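Side-chain contacts in O-methyltransferase family 3 (Niastella koreensis, PDB 7CVW), which transfers the methyl group of S-adenosyl-L-methionine to a hydroxyl of catechol-like compounds, using magnesium and showing no preference between the meta and para positions: residues Lys47-Leu52 and Phe133-Ile138; Glu147-Ala152 and Thr160-Asp165. All coordinates share one frame; numbering follows the deposited sequence.

Interaction 1 of 2, residues Lys47-Leu52 and Phe133-Ile138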
loop_
_atom_site.group_PDB
_atom_site.type_symbol
_atom_site.label_atom_id
_atom_site.label_comp_id
_atom_site.label_asym_id
_atom_site.label_seq_id
_atom_site.Cartn_x
_atom_site.Cartn_y
_atom_site.Cartn_z
ATOM N N LYS A 47 2.594 -9.971 -3.795
ATOM C CA LYS A 47 2.987 -9.927 -2.371
ATOM C C LYS A 47 2.270 -8.764 -1.675
ATOM O O LYS A 47 1.804 -8.942 -0.556
ATOM C CB LYS A 47 4.507 -9.798 -2.275
ATOM C CG LYS A 47 5.071 -9.837 -0.862
ATOM C CD LYS A 47 4.865 -11.164 -0.147
ATOM C CE LYS A 47 5.623 -11.252 1.171
ATOM N NZ LYS A 47 7.077 -11.428 0.945
ATOM N N PHE A 48 2.153 -7.614 -2.327
ATOM C CA PHE A 48 1.450 -6.452 -1.740
ATOM C C PHE A 48 -0.016 -6.803 -1.459
ATOM O O PHE A 48 -0.501 -6.550 -0.339
ATOM C CB PHE A 48 1.606 -5.253 -2.664
ATOM C CG PHE A 48 0.888 -4.004 -2.214
ATOM C CD1 PHE A 48 1.072 -3.500 -0.939
ATOM C CD2 PHE A 48 0.099 -3.282 -3.091
ATOM C CE1 PHE A 48 0.452 -2.325 -0.528
ATOM C CE2 PHE A 48 -0.487 -2.094 -2.684
ATOM C CZ PHE A 48 -0.338 -1.634 -1.400
ATOM N N LEU A 49 -0.714 -7.419 -2.424
ATOM C CA LEU A 49 -2.130 -7.825 -2.234
ATOM C C LEU A 49 -2.218 -8.804 -1.057
ATOM O O LEU A 49 -3.171 -8.706 -0.265
ATOM C CB LEU A 49 -2.656 -8.449 -3.532
ATOM C CG LEU A 49 -2.855 -7.478 -4.702
ATOM C CD1 LEU A 49 -3.381 -8.218 -5.914
ATOM C CD2 LEU A 49 -3.819 -6.338 -4.354
ATOM N N GLN A 50 -1.258 -9.718 -0.937
ATOM C CA GLN A 50 -1.258 -10.706 0.166
ATOM C C GLN A 50 -1.118 -9.958 1.490
ATOM O O GLN A 50 -1.834 -10.283 2.446
ATOM C CB GLN A 50 -0.145 -11.723 -0.040
ATOM C CG GLN A 50 -0.173 -12.837 0.993
ATOM C CD GLN A 50 0.946 -13.801 0.700
ATOM O OE1 GLN A 50 2.098 -13.544 1.060
ATOM N NE2 GLN A 50 0.631 -14.903 0.025
ATOM N N LEU A 51 -0.212 -8.995 1.557
ATOM C CA LEU A 51 -0.000 -8.217 2.801
ATOM C C LEU A 51 -1.255 -7.430 3.147
ATOM O O LEU A 51 -1.580 -7.312 4.328
ATOM C CB LEU A 51 1.212 -7.307 2.611
ATOM C CG LEU A 51 2.549 -8.037 2.541
ATOM C CD1 LEU A 51 3.658 -7.089 2.139
ATOM C CD2 LEU A 51 2.907 -8.684 3.870
ATOM N N LEU A 52 -1.907 -6.834 2.174
ATOM C CA LEU A 52 -3.152 -6.073 2.427
ATOM C C LEU A 52 -4.204 -7.035 2.993
ATOM O O LEU A 52 -4.907 -6.657 3.922
ATOM C CB LEU A 52 -3.635 -5.407 1.137
ATOM C CG LEU A 52 -2.815 -4.221 0.653
ATOM C CD1 LEU A 52 -3.295 -3.753 -0.707
ATOM C CD2 LEU A 52 -2.830 -3.057 1.621
ATOM N N PHE A 133 -17.575 -8.962 2.503
ATOM C CA PHE A 133 -16.181 -9.338 2.217
ATOM C C PHE A 133 -15.252 -8.391 2.962
ATOM O O PHE A 133 -15.556 -7.199 3.038
ATOM C CB PHE A 133 -15.907 -9.336 0.711
ATOM C CG PHE A 133 -16.750 -10.352 -0.018
ATOM C CD1 PHE A 133 -16.317 -11.663 -0.114
ATOM C CD2 PHE A 133 -17.964 -9.999 -0.596
ATOM C CE1 PHE A 133 -17.095 -12.625 -0.749
ATOM C CE2 PHE A 133 -18.717 -10.950 -1.266
ATOM C CZ PHE A 133 -18.288 -12.262 -1.330
ATOM N N ASP A 134 -14.142 -8.917 3.452
ATOM C CA ASP A 134 -13.132 -8.123 4.194
ATOM C C ASP A 134 -12.276 -7.360 3.189
ATOM O O ASP A 134 -11.786 -6.267 3.532
ATOM C CB ASP A 134 -12.281 -9.060 5.041
ATOM C CG ASP A 134 -13.113 -9.842 6.036
ATOM O OD1 ASP A 134 -13.792 -9.180 6.827
ATOM O OD2 ASP A 134 -13.159 -11.093 5.951
ATOM N N MET A 135 -12.068 -7.949 2.004
ATOM C CA MET A 135 -11.239 -7.354 0.930
ATOM C C MET A 135 -11.860 -7.706 -0.417
ATOM O O MET A 135 -12.353 -8.836 -0.579
ATOM C CB MET A 135 -9.803 -7.854 1.002
ATOM C CG MET A 135 -8.909 -7.238 -0.036
ATOM S SD MET A 135 -7.204 -7.717 0.290
ATOM C CE MET A 135 -6.351 -7.200 -1.195
ATOM N N ILE A 136 -11.872 -6.733 -1.328
ATOM C CA ILE A 136 -12.446 -6.897 -2.689
ATOM C C ILE A 136 -11.409 -6.391 -3.669
ATOM O O ILE A 136 -10.942 -5.239 -3.481
ATOM C CB ILE A 136 -13.799 -6.172 -2.832
ATOM C CG1 ILE A 136 -14.779 -6.645 -1.752
ATOM C CG2 ILE A 136 -14.363 -6.372 -4.228
ATOM C CD1 ILE A 136 -16.112 -5.972 -1.760
ATOM N N PHE A 137 -11.051 -7.213 -4.647
ATOM C CA PHE A 137 -10.080 -6.851 -5.704
ATOM C C PHE A 137 -10.835 -6.756 -7.016
ATOM O O PHE A 137 -11.310 -7.772 -7.519
ATOM C CB PHE A 137 -8.912 -7.837 -5.741
ATOM C CG PHE A 137 -7.825 -7.506 -6.734
ATOM C CD1 PHE A 137 -7.285 -6.228 -6.785
ATOM C CD2 PHE A 137 -7.305 -8.468 -7.599
ATOM C CE1 PHE A 137 -6.282 -5.925 -7.689
ATOM C CE2 PHE A 137 -6.298 -8.152 -8.496
ATOM C CZ PHE A 137 -5.773 -6.889 -8.524
ATOM N N ILE A 138 -10.962 -5.546 -7.539
ATOM C CA ILE A 138 -11.617 -5.252 -8.838
ATOM C C ILE A 138 -10.550 -5.245 -9.930
ATOM O O ILE A 138 -9.685 -4.346 -9.937
ATOM C CB ILE A 138 -12.357 -3.920 -8.790
ATOM C CG1 ILE A 138 -13.381 -3.907 -7.656
ATOM C CG2 ILE A 138 -12.982 -3.637 -10.147
ATOM C CD1 ILE A 138 -14.115 -2.600 -7.523
#
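L49 meets M135 and F137 across two backbones that run nearly antiparallel, at 153° with their axes 10.6 Å apart, and L52, one turn on, meets M135 alone of the strand residues. Side chains bridge most of that spacing, and the methionine methyl ends against the helix backbone as well. M135 reaches across with an extended chain: CG stands anti to the backbone N (chi1 -178°) and the torsions beyond it are also trans. CE of M135 lies 3.6 Å from the carbonyl O of L49 and 4.0 Å from CB of L52, while CD2 of L49 brushes CE of M135 at 4.1 Å. CD1 of L49 sits over one face of the F137 ring, 4.0 Å from the centroid and 18° off the normal, displaced toward the rim so that CZ is the closest ring atom, a CH-pi contact. The leucine thus forks, CD1 over the ring and CD2 at the M135 methyl, though CD2 also comes near CE1 of the ring. M75 of helix 70-76 joins the cluster, and F137 also touches S-adenosyl-L-homocysteine. Such apolar packing of a helix on a central parallel strand is characteristic of the Rossmann-like methyltransferase fold, here beside its cofactor pocket.

Interaction 2 of 2, residues Glu147-Ala152 and Thr160-Asp165. With MG (magnesium ion), chain C.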
loop_
_atom_site.group_PDB
_atom_site.type_symbol
_atom_site.label_atom_id
_atom_site.label_comp_id
_atom_site.label_asym_id
_atom_site.label_seq_id
_atom_site.Cartn_x
_atom_site.Cartn_y
_atom_site.Cartn_z
ATOM N N GLU A 147 -19.372 0.807 -11.919
ATOM C CA GLU A 147 -20.540 0.038 -11.440
ATOM C C GLU A 147 -20.094 -1.117 -10.542
ATOM O O GLU A 147 -20.770 -1.418 -9.573
ATOM C CB GLU A 147 -21.342 -0.454 -12.632
ATOM C CG GLU A 147 -22.068 0.692 -13.312
ATOM C CD GLU A 147 -21.181 1.728 -13.973
ATOM O OE1 GLU A 147 -20.342 1.339 -14.824
ATOM O OE2 GLU A 147 -21.334 2.946 -13.624
ATOM N N TYR A 148 -18.966 -1.745 -10.840
ATOM C CA TYR A 148 -18.425 -2.816 -9.975
ATOM C C TYR A 148 -18.211 -2.267 -8.552
ATOM O O TYR A 148 -18.482 -2.971 -7.552
ATOM C CB TYR A 148 -17.144 -3.387 -10.576
ATOM C CG TYR A 148 -17.286 -4.145 -11.860
ATOM C CD1 TYR A 148 -18.489 -4.729 -12.223
ATOM C CD2 TYR A 148 -16.180 -4.333 -12.682
ATOM C CE1 TYR A 148 -18.590 -5.484 -13.379
ATOM C CE2 TYR A 148 -16.269 -5.079 -13.844
ATOM C CZ TYR A 148 -17.482 -5.654 -14.182
ATOM O OH TYR A 148 -17.609 -6.384 -15.317
ATOM N N PHE A 149 -17.723 -1.037 -8.446
ATOM C CA PHE A 149 -17.453 -0.419 -7.136
ATOM C C PHE A 149 -18.775 -0.239 -6.371
ATOM O O PHE A 149 -18.805 -0.475 -5.156
ATOM C CB PHE A 149 -16.718 0.901 -7.287
ATOM C CG PHE A 149 -16.104 1.416 -6.015
ATOM C CD1 PHE A 149 -14.848 0.988 -5.617
ATOM C CD2 PHE A 149 -16.790 2.304 -5.200
ATOM C CE1 PHE A 149 -14.243 1.477 -4.467
ATOM C CE2 PHE A 149 -16.187 2.787 -4.045
ATOM C CZ PHE A 149 -14.925 2.372 -3.677
ATOM N N GLN A 150 -19.859 0.142 -7.050
ATOM C CA GLN A 150 -21.161 0.309 -6.362
ATOM C C GLN A 150 -21.635 -1.036 -5.822
ATOM O O GLN A 150 -22.112 -1.092 -4.708
ATOM C CB GLN A 150 -22.215 0.906 -7.289
ATOM C CG GLN A 150 -21.778 2.202 -7.951
ATOM C CD GLN A 150 -21.200 3.232 -7.015
ATOM O OE1 GLN A 150 -21.726 3.483 -5.931
ATOM N NE2 GLN A 150 -20.087 3.822 -7.435
ATOM N N TRP A 151 -21.498 -2.110 -6.589
ATOM C CA TRP A 151 -21.839 -3.471 -6.121
ATOM C C TRP A 151 -20.918 -3.882 -4.981
ATOM O O TRP A 151 -21.385 -4.451 -3.993
ATOM C CB TRP A 151 -21.770 -4.450 -7.292
ATOM C CG TRP A 151 -22.948 -4.373 -8.213
ATOM C CD1 TRP A 151 -22.968 -3.894 -9.482
ATOM C CD2 TRP A 151 -24.304 -4.749 -7.909
ATOM N NE1 TRP A 151 -24.234 -3.970 -10.002
ATOM C CE2 TRP A 151 -25.072 -4.487 -9.061
ATOM C CE3 TRP A 151 -24.934 -5.293 -6.784
ATOM C CZ2 TRP A 151 -26.441 -4.737 -9.132
ATOM C CZ3 TRP A 151 -26.287 -5.552 -6.854
ATOM C CH2 TRP A 151 -27.027 -5.263 -8.005
ATOM N N ALA A 152 -19.633 -3.566 -5.071
ATOM C CA ALA A 152 -18.659 -3.888 -4.010
ATOM C C ALA A 152 -19.130 -3.253 -2.696
ATOM O O ALA A 152 -19.087 -3.932 -1.646
ATOM C CB ALA A 152 -17.276 -3.443 -4.411
ATOM N N THR A 160 -14.014 -2.646 5.236
ATOM C CA THR A 160 -13.664 -3.417 4.018
ATOM C C THR A 160 -12.674 -2.595 3.194
ATOM O O THR A 160 -12.883 -1.383 3.010
ATOM C CB THR A 160 -14.889 -3.727 3.166
ATOM O OG1 THR A 160 -15.724 -4.658 3.864
ATOM C CG2 THR A 160 -14.502 -4.265 1.808
ATOM N N LEU A 161 -11.653 -3.266 2.663
ATOM C CA LEU A 161 -10.669 -2.689 1.737
ATOM C C LEU A 161 -11.087 -3.085 0.335
ATOM O O LEU A 161 -11.206 -4.306 0.073
ATOM C CB LEU A 161 -9.280 -3.237 2.043
ATOM C CG LEU A 161 -8.198 -2.839 1.053
ATOM C CD1 LEU A 161 -7.960 -1.344 1.070
ATOM C CD2 LEU A 161 -6.914 -3.609 1.352
ATOM N N ILE A 162 -11.240 -2.089 -0.542
ATOM C CA ILE A 162 -11.518 -2.305 -1.978
ATOM C C ILE A 162 -10.299 -1.800 -2.730
ATOM O O ILE A 162 -9.867 -0.659 -2.508
ATOM C CB ILE A 162 -12.805 -1.605 -2.443
ATOM C CG1 ILE A 162 -13.993 -2.024 -1.589
ATOM C CG2 ILE A 162 -13.045 -1.911 -3.915
ATOM C CD1 ILE A 162 -15.209 -1.148 -1.728
ATOM N N VAL A 163 -9.732 -2.671 -3.554
ATOM C CA VAL A 163 -8.546 -2.379 -4.393
ATOM C C VAL A 163 -8.981 -2.504 -5.845
ATOM O O VAL A 163 -9.653 -3.505 -6.170
ATOM C CB VAL A 163 -7.403 -3.358 -4.087
ATOM C CG1 VAL A 163 -6.192 -3.075 -4.958
ATOM C CG2 VAL A 163 -7.041 -3.329 -2.624
ATOM N N ALA A 164 -8.632 -1.543 -6.682
ATOM C CA ALA A 164 -8.955 -1.588 -8.121
ATOM C C ALA A 164 -7.658 -1.441 -8.903
ATOM O O ALA A 164 -6.958 -0.437 -8.694
ATOM C CB ALA A 164 -9.943 -0.504 -8.507
ATOM N N ASP A 165 -7.332 -2.401 -9.764
ATOM C CA ASP A 165 -6.060 -2.360 -10.522
ATOM C C ASP A 165 -6.228 -1.559 -11.819
ATOM O O ASP A 165 -7.347 -1.484 -12.356
ATOM C CB ASP A 165 -5.557 -3.776 -10.818
ATOM C CG ASP A 165 -4.114 -3.877 -11.255
ATOM O OD1 ASP A 165 -3.339 -2.979 -10.885
ATOM O OD2 ASP A 165 -3.764 -4.878 -11.948
HETATM MG MG MG C . -4.864 -6.077 -13.684
HETATM O O HOH W 1 -3.429 -7.953 -13.361
HETATM O O HOH W 2 -6.212 -6.820 -15.654
#
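F149 and I162 meet where helix 145-154 packs on strand 160-165, a helix-on-sheet contact of the Rossmann-like α/β fold of class I methyltransferases, in which this helix leads from strand 133-138 to its parallel neighbour. I162 can be followed outward from the strand. CB of I162 already lies 4.0 Å from CE1 of F149. From there the side chain divides: CG2 of I162 approaches the phenylalanine obliquely and comes within 3.6 Å of CE1 of F149, with CD1 of the ring next nearest. The CG1 branch, placed beside the backbone N by a chi1 of -55°, carries its terminal CD1 farther toward the helix. CD1 of I162 touches two helix residues one turn apart, 3.9 Å from CE1 of F149 and 4.1 Å from CB of A152. The small alanine is consistent with the close approach here, the CA atoms of A152 and I162 being 7.6 Å apart. On the ring's side, CG of F149 is anti to its backbone N, which brings the end of the phenyl nearer the strand than its CB; M192 and L193 of helix 181-195 and A218 of strand 213-220 also pack against it. Farther along the strand lies the metal site, which D139 and N166 complete together with two waters: D165 binds the magnesium ion through OD2 at 2.4 Å.

Interactions 1 and 2 lie in series along the chain, their centres about 11 Å apart, and meet in the middle of one sheet. Strands 133-138 and 160-165 are parallel neighbours there, joined by backbone hydrogen bonding such as that of I136 with L161, while helices 43-55 and 145-154 pack on opposite faces. Helix 145-154 connects the two strands in a beta-alpha-beta crossover, so the second contact belongs to the connection that leaves the first. A further, probable bond, F133 O to T160 OG1, ties the strand beginnings together. At their far ends the strands lead to D139 and D165, which share the magnesium ion: the two central strands thus lead from the packed core to the magnesium site.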